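Local coordinates for protein serine-pyruvate aminotransferase (agxt) (Sulfolobus solfataricus, PDB 3ZRP) that uses pyridoxal 5'-phosphate as cofactor and probably transfers amino groups from serine to pyruvate, and possibly from alanine to glyoxylate, at residues Val83-Phe88 and Asp112-Gly117; Leu133-Thr138 and Val165-Ala170; Thr140-Pro145 and Pro294-Asn299; Leu159-Gly164 and Val180-Thr185. All coordinates share one frame; numbering follows the deposited sequence. Where two conformers were deposited one is given.

Contact 1: Val83-Phe88 and Asp112-Gly117. With PLP (pyridoxal-5'-phosphate), chain C.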
# COMPACT_ATOMS: atom_id res chain seq x y z
N VAL A 83 11.87 -8.75 -21.55
CA VAL A 83 11.88 -7.97 -22.79
C VAL A 83 11.68 -6.50 -22.41
O VAL A 83 10.55 -6.07 -22.18
CB VAL A 83 10.75 -8.45 -23.72
CG1 VAL A 83 10.78 -7.66 -25.03
CG2 VAL A 83 10.93 -10.00 -24.03
N SER A 84 12.78 -5.76 -22.29
CA SER A 84 12.79 -4.40 -21.78
C SER A 84 13.04 -3.30 -22.82
O SER A 84 14.13 -3.20 -23.41
CB SER A 84 13.85 -4.26 -20.71
OG SER A 84 13.96 -2.90 -20.32
N ASN A 85 12.03 -2.45 -22.98
CA ASN A 85 12.11 -1.28 -23.85
C ASN A 85 12.53 -0.00 -23.15
O ASN A 85 12.59 1.05 -23.78
CB ASN A 85 10.79 -1.05 -24.57
CG ASN A 85 10.40 -2.23 -25.39
OD1 ASN A 85 11.26 -2.89 -25.99
ND2 ASN A 85 9.11 -2.54 -25.41
N GLY A 86 12.84 -0.08 -21.86
CA GLY A 86 13.21 1.14 -21.11
C GLY A 86 13.14 0.94 -19.61
O GLY A 86 13.22 -0.19 -19.15
N VAL A 87 13.05 2.05 -18.88
CA VAL A 87 13.05 2.07 -17.39
C VAL A 87 12.21 1.01 -16.68
O VAL A 87 12.67 0.36 -15.74
CB VAL A 87 12.55 3.49 -16.88
CG1 VAL A 87 12.42 3.54 -15.36
CG2 VAL A 87 13.48 4.55 -17.36
N PHE A 88 10.95 0.85 -17.09
CA PHE A 88 10.07 -0.05 -16.37
C PHE A 88 10.21 -1.53 -16.82
O PHE A 88 9.97 -2.44 -16.02
CB PHE A 88 8.63 0.47 -16.35
CG PHE A 88 8.49 1.76 -15.59
CD1 PHE A 88 8.44 1.75 -14.20
CD2 PHE A 88 8.51 2.99 -16.26
CE1 PHE A 88 8.35 2.96 -13.47
CE2 PHE A 88 8.44 4.19 -15.55
CZ PHE A 88 8.34 4.18 -14.15
N ASP A 112 13.12 2.48 -29.27
CA ASP A 112 12.58 1.45 -30.16
C ASP A 112 11.94 0.35 -29.30
O ASP A 112 11.74 0.53 -28.10
CB ASP A 112 13.72 0.86 -31.02
CG ASP A 112 13.25 0.39 -32.39
OD1 ASP A 112 12.29 -0.42 -32.51
OD2 ASP A 112 13.84 0.83 -33.38
N TYR A 113 11.61 -0.78 -29.92
CA TYR A 113 10.99 -1.90 -29.23
C TYR A 113 11.51 -3.23 -29.76
O TYR A 113 11.94 -3.32 -30.91
CB TYR A 113 9.46 -1.83 -29.34
CG TYR A 113 8.87 -2.12 -30.71
CD1 TYR A 113 8.77 -1.10 -31.69
CD2 TYR A 113 8.39 -3.38 -31.02
CE1 TYR A 113 8.22 -1.37 -32.95
CE2 TYR A 113 7.83 -3.66 -32.27
CZ TYR A 113 7.75 -2.65 -33.23
OH TYR A 113 7.20 -2.96 -34.46
N VAL A 114 11.49 -4.26 -28.91
CA VAL A 114 11.99 -5.59 -29.27
C VAL A 114 10.95 -6.28 -30.12
O VAL A 114 9.82 -6.45 -29.71
CB VAL A 114 12.28 -6.45 -28.00
CG1 VAL A 114 12.86 -7.81 -28.41
CG2 VAL A 114 13.26 -5.70 -27.10
N LYS A 115 11.35 -6.70 -31.33
CA LYS A 115 10.42 -7.30 -32.29
C LYS A 115 9.99 -8.69 -31.86
O LYS A 115 10.77 -9.39 -31.22
CB LYS A 115 11.06 -7.33 -33.69
CG LYS A 115 11.61 -5.98 -34.14
CD LYS A 115 10.46 -4.94 -34.25
CE LYS A 115 10.98 -3.56 -34.65
NZ LYS A 115 12.04 -3.04 -33.75
N PRO A 116 8.75 -9.10 -32.21
CA PRO A 116 8.30 -10.44 -31.87
C PRO A 116 9.29 -11.53 -32.33
O PRO A 116 9.51 -12.49 -31.59
CB PRO A 116 6.97 -10.57 -32.62
CG PRO A 116 6.45 -9.17 -32.65
CD PRO A 116 7.65 -8.31 -32.82
N GLY A 117 9.88 -11.35 -33.51
CA GLY A 117 10.86 -12.32 -34.04
C GLY A 117 12.12 -12.46 -33.21
O GLY A 117 12.69 -13.55 -33.11
N1 PLP C . 5.37 -0.08 -14.85
C2 PLP C . 5.05 1.00 -15.64
C2A PLP C . 4.94 0.81 -17.13
C3 PLP C . 4.80 2.27 -15.06
O3 PLP C . 4.48 3.21 -15.77
C4 PLP C . 4.88 2.43 -13.67
C4A PLP C . 4.57 3.81 -13.07
C5 PLP C . 5.24 1.31 -12.90
C6 PLP C . 5.46 0.04 -13.49
C5A PLP C . 5.38 1.35 -11.41
O4P PLP C . 4.14 1.56 -10.72
P PLP C . 4.06 2.12 -9.24
O1P PLP C . 2.58 2.15 -9.01
O2P PLP C . 4.69 3.47 -9.36
O3P PLP C . 4.83 1.13 -8.44
O HOH W 1 11.44 2.34 -25.95
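Beside the cofactor pocket, in the turn that carries Phe-88 into it, Asn-85 and Val-83 meet Val-114 and Tyr-113 of the loop before helix 116-125. The carboxamide of Asn-85 carries the polar part. Its CG lies anti to the carbonyl carbon (chi1 -58°), and from there OD1 accepts a hydrogen bond from Val-114 N at 3.2 Å, bent to 147° at the hydrogen, while ND2 donates to Glu-144, so both ends of the amide are held and its orientation is fixed. The amide plane stands 89° from the ring of Tyr-113, whose CB lies 3.9 Å from Asn-85 OD1. Water 1 bridges the two backbones, donating to Asn-85 O and to Asp-112 O, each at 2.8 Å. Toward strand 79-83, Val-83 CG1 meets Val-114 CB at 3.5 Å, and Val-119 of helix 116-125 packs against both valines. This is a strand-turn-helix unit of the central sheet of a class-V aminotransferase: Gly-86 is the N-cap, and two residues on Phe-88 lays its ring over pyridoxal phosphate, CD1 3.5 Å from PLP C5. An alanine at Phe-88 would probably leave that face of the pyridine ring without its aromatic cover and allow the cofactor to tilt. The opposite face of the phenyl ring rests on Val-87 CG1, and Tyr-240 of the second subunit also packs against Phe-88.

Contact 2: Leu133-Thr138 and Val165-Ala170. With PLP (pyridoxal-5'-phosphate), chain C.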
# COMPACT_ATOMS: atom_id res chain seq x y z
N LEU A 133 6.97 -9.03 -20.21
CA LEU A 133 6.79 -7.99 -21.23
C LEU A 133 6.29 -6.69 -20.56
O LEU A 133 5.70 -6.74 -19.48
CB LEU A 133 5.76 -8.46 -22.25
CG LEU A 133 5.91 -9.81 -22.96
CD1 LEU A 133 4.77 -9.94 -23.97
CD2 LEU A 133 7.25 -9.90 -23.67
N THR A 134 6.53 -5.54 -21.21
CA THR A 134 5.90 -4.27 -20.82
C THR A 134 4.96 -3.84 -21.92
O THR A 134 5.43 -3.58 -23.06
CB THR A 134 6.96 -3.17 -20.63
OG1 THR A 134 8.02 -3.68 -19.83
CG2 THR A 134 6.35 -1.90 -19.98
N HIS A 135 3.67 -3.69 -21.61
CA HIS A 135 2.71 -3.30 -22.67
C HIS A 135 3.00 -1.88 -23.19
O HIS A 135 3.20 -1.66 -24.39
CB HIS A 135 1.27 -3.47 -22.22
CG HIS A 135 0.29 -3.49 -23.35
ND1 HIS A 135 -1.04 -3.78 -23.17
CD2 HIS A 135 0.46 -3.33 -24.69
CE1 HIS A 135 -1.66 -3.77 -24.34
NE2 HIS A 135 -0.77 -3.50 -25.28
N VAL A 136 3.06 -0.91 -22.27
CA VAL A 136 3.50 0.44 -22.65
C VAL A 136 4.64 0.83 -21.73
O VAL A 136 4.46 0.83 -20.52
CB VAL A 136 2.33 1.45 -22.52
CG1 VAL A 136 2.84 2.90 -22.62
CG2 VAL A 136 1.23 1.16 -23.55
N GLU A 137 5.80 1.11 -22.31
CA GLU A 137 6.96 1.63 -21.61
C GLU A 137 6.83 3.14 -21.40
O GLU A 137 7.05 3.95 -22.31
CB GLU A 137 8.25 1.28 -22.37
CG GLU A 137 9.52 1.86 -21.80
CD GLU A 137 9.71 1.54 -20.32
OE1 GLU A 137 9.77 0.33 -19.97
OE2 GLU A 137 9.81 2.50 -19.53
N THR A 138 6.48 3.50 -20.18
CA THR A 138 6.14 4.87 -19.79
C THR A 138 7.29 5.84 -20.02
O THR A 138 7.05 7.00 -20.30
CB THR A 138 5.72 4.88 -18.30
OG1 THR A 138 4.75 3.87 -18.10
CG2 THR A 138 5.13 6.27 -17.88
N VAL A 165 0.69 -1.53 -16.45
CA VAL A 165 0.46 -0.39 -15.60
C VAL A 165 0.02 0.87 -16.39
O VAL A 165 -0.91 1.58 -15.96
CB VAL A 165 1.70 -0.08 -14.72
CG1 VAL A 165 1.52 1.20 -13.91
CG2 VAL A 165 1.96 -1.24 -13.73
N SER A 166 0.65 1.14 -17.55
CA SER A 166 0.27 2.26 -18.41
C SER A 166 -0.51 1.85 -19.67
O SER A 166 -0.57 2.60 -20.66
CB SER A 166 1.50 3.07 -18.80
OG SER A 166 1.99 3.74 -17.67
N SER A 167 -1.12 0.68 -19.64
CA SER A 167 -1.96 0.28 -20.78
C SER A 167 -3.42 -0.12 -20.46
O SER A 167 -4.35 0.20 -21.23
CB SER A 167 -1.27 -0.85 -21.57
OG SER A 167 -1.37 -2.05 -20.83
N VAL A 168 -3.63 -0.83 -19.34
CA VAL A 168 -4.95 -1.33 -18.98
C VAL A 168 -5.90 -0.14 -18.74
O VAL A 168 -5.56 0.80 -18.01
CB VAL A 168 -4.92 -2.29 -17.74
CG1 VAL A 168 -6.34 -2.78 -17.36
CG2 VAL A 168 -3.98 -3.46 -18.01
N GLY A 169 -7.06 -0.20 -19.37
CA GLY A 169 -8.06 0.85 -19.31
C GLY A 169 -7.92 1.85 -20.44
O GLY A 169 -8.71 2.79 -20.53
N ALA A 170 -6.93 1.65 -21.31
CA ALA A 170 -6.70 2.61 -22.41
C ALA A 170 -6.34 1.95 -23.75
O ALA A 170 -6.77 2.44 -24.81
CB ALA A 170 -5.61 3.61 -22.01
N1 PLP C . 5.37 -0.08 -14.85
C2 PLP C . 5.05 1.00 -15.64
C2A PLP C . 4.94 0.81 -17.13
C3 PLP C . 4.80 2.27 -15.06
O3 PLP C . 4.48 3.21 -15.77
C4 PLP C . 4.88 2.43 -13.67
C4A PLP C . 4.57 3.81 -13.07
C5 PLP C . 5.24 1.31 -12.90
C6 PLP C . 5.46 0.04 -13.49
C5A PLP C . 5.38 1.35 -11.41
O4P PLP C . 4.14 1.56 -10.72
P PLP C . 4.06 2.12 -9.24
O1P PLP C . 2.58 2.15 -9.01
O2P PLP C . 4.69 3.47 -9.36
O3P PLP C . 4.83 1.13 -8.44
O HOH W 2 2.51 -0.75 -19.29
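In the pyridoxal phosphate pocket, Thr-138 and Ser-166 come together beside the cofactor's phenolic oxygen. Thr-138 OG1 and Ser-166 OG, the latter in one of two deposited conformers, share a hydrogen bond of 2.8 Å in which either could be the donor. Thr-138 OG1 also bonds PLP O3, though the modelled separation is too short to be taken literally. With Thr-138 OG1 anti to its carbonyl carbon (chi1 -50°), the hydroxyl lies beside both Ser-166 OG and PLP O3, the three oxygens forming a triangle. Val-136 lies against the backbone of the other loop, its CB 3.6 Å from Ser-166 O and its CG2 3.8 Å from Ser-167 CB. Water 2 accepts from Val-136 N and Ser-166 N, joining two buried amides that do not meet directly. Farther along, Ser-167 OG sits 2.9 Å from His-135 ND1, obliquely to the imidazole. Val-165 touches the pyridine ring with CG1, 3.6 Å from PLP C4, on the face opposite Phe-88. Segment 133-138 leaves strand 128-134, neighbour of strand 157-163 in the central sheet, and enters strand 136-137; segment 165-170 is the loop that follows strand 157-163, with Val-168 reaching helix 31-48 and His-135 touching helix 146-153.

Contact 3: Thr140-Pro145 and Pro294-Asn299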
# COMPACT_ATOMS: atom_id res chain seq x y z
N THR A 140 9.30 6.06 -22.54
CA THR A 140 9.50 6.43 -23.96
C THR A 140 8.19 6.55 -24.73
O THR A 140 8.19 6.99 -25.88
CB THR A 140 10.38 5.38 -24.70
OG1 THR A 140 9.73 4.11 -24.67
CG2 THR A 140 11.79 5.27 -24.10
N GLY A 141 7.08 6.15 -24.11
CA GLY A 141 5.77 6.12 -24.77
C GLY A 141 5.68 5.08 -25.87
O GLY A 141 4.92 5.23 -26.81
N VAL A 142 6.43 3.99 -25.71
CA VAL A 142 6.51 2.93 -26.72
C VAL A 142 5.67 1.72 -26.30
O VAL A 142 5.83 1.18 -25.20
CB VAL A 142 7.99 2.52 -26.93
CG1 VAL A 142 8.11 1.22 -27.70
CG2 VAL A 142 8.75 3.63 -27.65
N ARG A 143 4.74 1.32 -27.17
CA ARG A 143 3.86 0.18 -26.92
C ARG A 143 4.43 -1.06 -27.63
O ARG A 143 4.68 -1.04 -28.84
CB ARG A 143 2.46 0.44 -27.45
CG ARG A 143 1.43 -0.70 -27.23
CD ARG A 143 0.06 -0.40 -27.88
NE ARG A 143 0.27 -0.02 -29.26
CZ ARG A 143 -0.05 1.14 -29.81
NH1 ARG A 143 -0.71 2.08 -29.13
NH2 ARG A 143 0.28 1.36 -31.08
N GLU A 144 4.62 -2.13 -26.87
CA GLU A 144 5.12 -3.39 -27.38
C GLU A 144 3.92 -4.11 -27.99
O GLU A 144 2.84 -4.08 -27.40
CB GLU A 144 5.69 -4.23 -26.22
CG GLU A 144 6.26 -5.62 -26.61
CD GLU A 144 7.57 -5.58 -27.39
OE1 GLU A 144 8.30 -4.60 -27.42
OE2 GLU A 144 7.89 -6.59 -28.04
N PRO A 145 4.09 -4.75 -29.18
CA PRO A 145 3.01 -5.56 -29.77
C PRO A 145 2.88 -6.92 -29.09
O PRO A 145 3.31 -7.96 -29.62
CB PRO A 145 3.44 -5.73 -31.25
CG PRO A 145 4.92 -5.58 -31.24
CD PRO A 145 5.25 -4.63 -30.07
N PRO A 294 6.43 4.32 -35.51
CA PRO A 294 5.05 4.83 -35.42
C PRO A 294 4.00 3.80 -35.03
O PRO A 294 3.02 4.15 -34.36
CB PRO A 294 4.77 5.36 -36.84
CG PRO A 294 6.10 5.72 -37.35
CD PRO A 294 7.03 4.65 -36.83
N GLU A 295 4.18 2.55 -35.44
CA GLU A 295 3.27 1.47 -35.07
C GLU A 295 3.25 1.23 -33.55
O GLU A 295 2.35 0.60 -33.03
CB GLU A 295 3.63 0.18 -35.82
CG GLU A 295 4.95 -0.49 -35.39
CD GLU A 295 6.17 -0.03 -36.15
OE1 GLU A 295 6.13 1.03 -36.82
OE2 GLU A 295 7.21 -0.75 -36.07
N SER A 296 4.26 1.74 -32.84
CA SER A 296 4.35 1.55 -31.39
C SER A 296 4.02 2.83 -30.58
O SER A 296 4.22 2.83 -29.36
CB SER A 296 5.73 1.07 -30.99
OG SER A 296 6.67 2.13 -31.06
N TYR A 297 3.55 3.89 -31.24
CA TYR A 297 3.09 5.11 -30.55
C TYR A 297 1.97 4.76 -29.56
O TYR A 297 0.86 4.39 -29.96
CB TYR A 297 2.57 6.15 -31.57
CG TYR A 297 3.62 6.83 -32.45
CD1 TYR A 297 4.96 6.88 -32.08
CD2 TYR A 297 3.24 7.49 -33.64
CE1 TYR A 297 5.91 7.54 -32.88
CE2 TYR A 297 4.18 8.14 -34.45
CZ TYR A 297 5.51 8.17 -34.06
OH TYR A 297 6.44 8.82 -34.85
N SER A 298 2.27 4.81 -28.26
CA SER A 298 1.26 4.47 -27.26
C SER A 298 0.19 5.53 -27.21
O SER A 298 0.42 6.70 -27.50
CB SER A 298 1.85 4.29 -25.84
OG SER A 298 2.08 5.55 -25.20
N ASN A 299 -0.99 5.08 -26.83
CA ASN A 299 -2.14 5.95 -26.66
C ASN A 299 -2.30 6.53 -25.24
O ASN A 299 -3.31 7.18 -24.93
CB ASN A 299 -3.39 5.22 -27.18
CG ASN A 299 -3.29 4.92 -28.69
OD1 ASN A 299 -2.59 5.64 -29.43
ND2 ASN A 299 -3.94 3.86 -29.13
O HOH W 3 -0.67 3.89 -32.00
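Arg-143 reaches across to Ser-296 and its neighbours with both its backbone and its guanidinium. Its N donates to Ser-296 O at 2.7 Å, nearly straight at 168° and in the carbonyl plane. The side chain runs extended until chi3 (51°) bends NE round, and the guanidinium then turns to the backbone of Glu-295 and Tyr-297, with Ser-296 C on the side of one face. Arg-143 NH2 donates to Glu-295 O at 2.9 Å from above that carbonyl's plane, and also to water 3, which lies at the guanidinium's edge and donates to Tyr-297 O. NH1 forms a salt bridge with Glu-171, so the charge is probably balanced by a carboxylate, with a backbone oxygen and a water as further partners. Ser-296 packs closely: its CB is 3.2 Å from Arg-143 O, and its OG, 3.8 Å from Val-142 CG1, bonds Arg-293 O. Ser-298 continues the same pairing on the other side of Tyr-297, its N donating to Gly-141 O at 3.0 Å, while its OG bonds Val-301 O. Gly-141 has positive phi (68°) and with Val-142 faces Glu-137 in a G1 beta bulge. Strand 142-143 pairs antiparallel with strand 136-137 on one flank and makes a single bridge, Val-142 with Tyr-297, on the other, where the chain heads for strand 301-305; helix 264-284 lies against Tyr-297 and Asn-299.

Contact 4: Leu159-Gly164 and Val180-Thr185. With PLP (pyridoxal-5'-phosphate), chain C.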
# COMPACT_ATOMS: atom_id res chain seq x y z
N LEU A 159 5.41 -19.58 -18.66
CA LEU A 159 4.62 -18.46 -18.11
C LEU A 159 4.91 -17.15 -18.83
O LEU A 159 6.06 -16.85 -19.13
CB LEU A 159 4.91 -18.29 -16.60
CG LEU A 159 4.49 -19.39 -15.64
CD1 LEU A 159 5.04 -19.12 -14.20
CD2 LEU A 159 2.97 -19.54 -15.61
N ILE A 160 3.86 -16.36 -19.09
CA ILE A 160 4.04 -15.02 -19.67
C ILE A 160 3.33 -13.98 -18.79
O ILE A 160 2.16 -14.14 -18.46
CB ILE A 160 3.51 -14.97 -21.13
CG1 ILE A 160 4.27 -15.98 -22.02
CG2 ILE A 160 3.71 -13.59 -21.77
CD1 ILE A 160 3.58 -16.19 -23.37
N VAL A 161 4.09 -12.96 -18.39
CA VAL A 161 3.58 -11.87 -17.58
C VAL A 161 3.70 -10.56 -18.36
O VAL A 161 4.70 -10.33 -19.07
CB VAL A 161 4.25 -11.80 -16.16
CG1 VAL A 161 4.24 -13.18 -15.48
CG2 VAL A 161 5.67 -11.23 -16.23
N VAL A 162 2.68 -9.71 -18.23
CA VAL A 162 2.69 -8.42 -18.93
C VAL A 162 2.44 -7.31 -17.93
O VAL A 162 1.45 -7.34 -17.21
CB VAL A 162 1.61 -8.33 -20.03
CG1 VAL A 162 1.67 -6.98 -20.76
CG2 VAL A 162 1.72 -9.53 -21.04
N ASP A 163 3.37 -6.36 -17.86
CA ASP A 163 3.18 -5.15 -17.10
C ASP A 163 2.32 -4.19 -17.94
O ASP A 163 2.82 -3.59 -18.90
CB ASP A 163 4.56 -4.55 -16.79
CG ASP A 163 4.50 -3.09 -16.30
OD1 ASP A 163 3.44 -2.50 -16.03
OD2 ASP A 163 5.59 -2.49 -16.22
N GLY A 164 1.03 -4.11 -17.59
CA GLY A 164 0.08 -3.16 -18.17
C GLY A 164 -0.26 -1.97 -17.29
O GLY A 164 -1.35 -1.41 -17.39
N VAL A 180 -2.35 -14.90 -21.60
CA VAL A 180 -1.36 -14.30 -20.67
C VAL A 180 -1.58 -14.97 -19.33
O VAL A 180 -2.72 -15.27 -18.95
CB VAL A 180 -1.54 -12.77 -20.55
CG1 VAL A 180 -0.54 -12.14 -19.49
CG2 VAL A 180 -1.35 -12.12 -21.91
N ASP A 181 -0.49 -15.22 -18.60
CA ASP A 181 -0.61 -15.85 -17.29
C ASP A 181 -0.76 -14.89 -16.12
O ASP A 181 -1.45 -15.22 -15.15
CB ASP A 181 0.54 -16.82 -17.09
CG ASP A 181 0.51 -17.93 -18.11
OD1 ASP A 181 -0.48 -18.71 -18.07
OD2 ASP A 181 1.41 -17.97 -18.96
N VAL A 182 -0.09 -13.74 -16.22
CA VAL A 182 -0.29 -12.61 -15.30
C VAL A 182 -0.35 -11.32 -16.11
O VAL A 182 0.59 -10.97 -16.81
CB VAL A 182 0.88 -12.43 -14.27
CG1 VAL A 182 0.55 -11.26 -13.32
CG2 VAL A 182 1.14 -13.73 -13.46
N TYR A 183 -1.45 -10.60 -16.01
CA TYR A 183 -1.56 -9.28 -16.61
C TYR A 183 -1.74 -8.36 -15.41
O TYR A 183 -2.58 -8.64 -14.55
CB TYR A 183 -2.77 -9.20 -17.59
CG TYR A 183 -2.45 -8.45 -18.86
CD1 TYR A 183 -2.10 -7.10 -18.81
CD2 TYR A 183 -2.45 -9.10 -20.11
CE1 TYR A 183 -1.77 -6.39 -19.96
CE2 TYR A 183 -2.14 -8.40 -21.28
CZ TYR A 183 -1.78 -7.04 -21.20
OH TYR A 183 -1.44 -6.32 -22.32
N LEU A 184 -0.92 -7.32 -15.27
CA LEU A 184 -1.00 -6.54 -14.06
C LEU A 184 -1.08 -5.04 -14.38
O LEU A 184 -0.69 -4.60 -15.49
CB LEU A 184 0.17 -6.87 -13.10
CG LEU A 184 1.58 -6.54 -13.62
CD1 LEU A 184 1.94 -5.06 -13.36
CD2 LEU A 184 2.65 -7.47 -13.00
N THR A 185 -1.63 -4.29 -13.44
CA THR A 185 -1.73 -2.85 -13.57
C THR A 185 -1.71 -2.18 -12.17
O THR A 185 -1.40 -2.85 -11.15
CB THR A 185 -2.94 -2.42 -14.48
OG1 THR A 185 -2.84 -1.04 -14.78
CG2 THR A 185 -4.30 -2.69 -13.82
N1 PLP C . 5.37 -0.08 -14.85
C2 PLP C . 5.05 1.00 -15.64
C2A PLP C . 4.94 0.81 -17.13
C3 PLP C . 4.80 2.27 -15.06
O3 PLP C . 4.48 3.21 -15.77
C4 PLP C . 4.88 2.43 -13.67
C4A PLP C . 4.57 3.81 -13.07
C5 PLP C . 5.24 1.31 -12.90
C6 PLP C . 5.46 0.04 -13.49
C5A PLP C . 5.38 1.35 -11.41
O4P PLP C . 4.14 1.56 -10.72
P PLP C . 4.06 2.12 -9.24
O1P PLP C . 2.58 2.15 -9.01
O2P PLP C . 4.69 3.47 -9.36
O3P PLP C . 4.83 1.13 -8.44
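Strand 159-163, with Val-161 and Val-162, lies parallel to strand 182-185, with Val-182 and Tyr-183, their axes 4.7 Å apart and 15° from aligned. They are neighbours in the mixed seven-stranded sheet at the heart of this fold type I pyridoxal phosphate enzyme, and the chain between them forms neither helix nor strand. Val-162 is bonded twice to the neighbouring strand: its N donates to Val-182 O at 2.8 Å and its O accepts from Leu-184 N. Nearer the start, Ile-160 O takes two donors, Asp-181 N and Val-182 N, and Asp-181 OD2 accepts from Ile-160 N at 2.9 Å through its anti lone pair. That carboxylate also has a salt bridge to Arg-154 and a hydrogen bond to Ser-203, which would probably stabilise its charge in so buried a place. On the sheet face toward helix 146-153, Val-162 CB lies over the ring of Tyr-183 in a CH-pi contact, 3.8 Å from the centroid, while Val-162 CG1 comes to 3.5 Å from Tyr-183 CZ. Gly-164 CA sits at the edge of the same ring, where a side chain would clash with Tyr-183 CE1. An alanine in place of Tyr-183 would probably open a gap over Val-162 and leave its methyls without the aromatic face. On the other sheet face, Leu-184, its CG between the backbone N and the carbonyl carbon (chi1 63°), leans toward Asp-163, its CD1 4.0 Å from Asp-163 OD1, which accepts from Val-165 N; the second oxygen, Asp-163 OD2, stands 2.8 Å from the pyridine nitrogen PLP N1.

In the fold
Contacts 1, 2 and 4 all touch pyridoxal phosphate, but differently: an aromatic ring over one face, hydroxyls at the phenolic oxygen with a valine under the other face, and a carboxylate at the pyridine nitrogen. Contact 4 is sheet core, a regular ladder with apolar packing. Contact 2 shares that sheet through the pairing of strands 128-134 and 157-163, but is made by loops, hydroxyls and a water. Contact 3 is also largely buried, with Glu-295 at its exposed margin, and is joined by an arginine and backbone oxygens; contact 1 lies farthest from the chain centre, contact 2 nearest. Contact 3 meets contact 2 through strands 136-137 and 142-143 and contact 1 through Tyr-113 with Glu-295, but not contact 4.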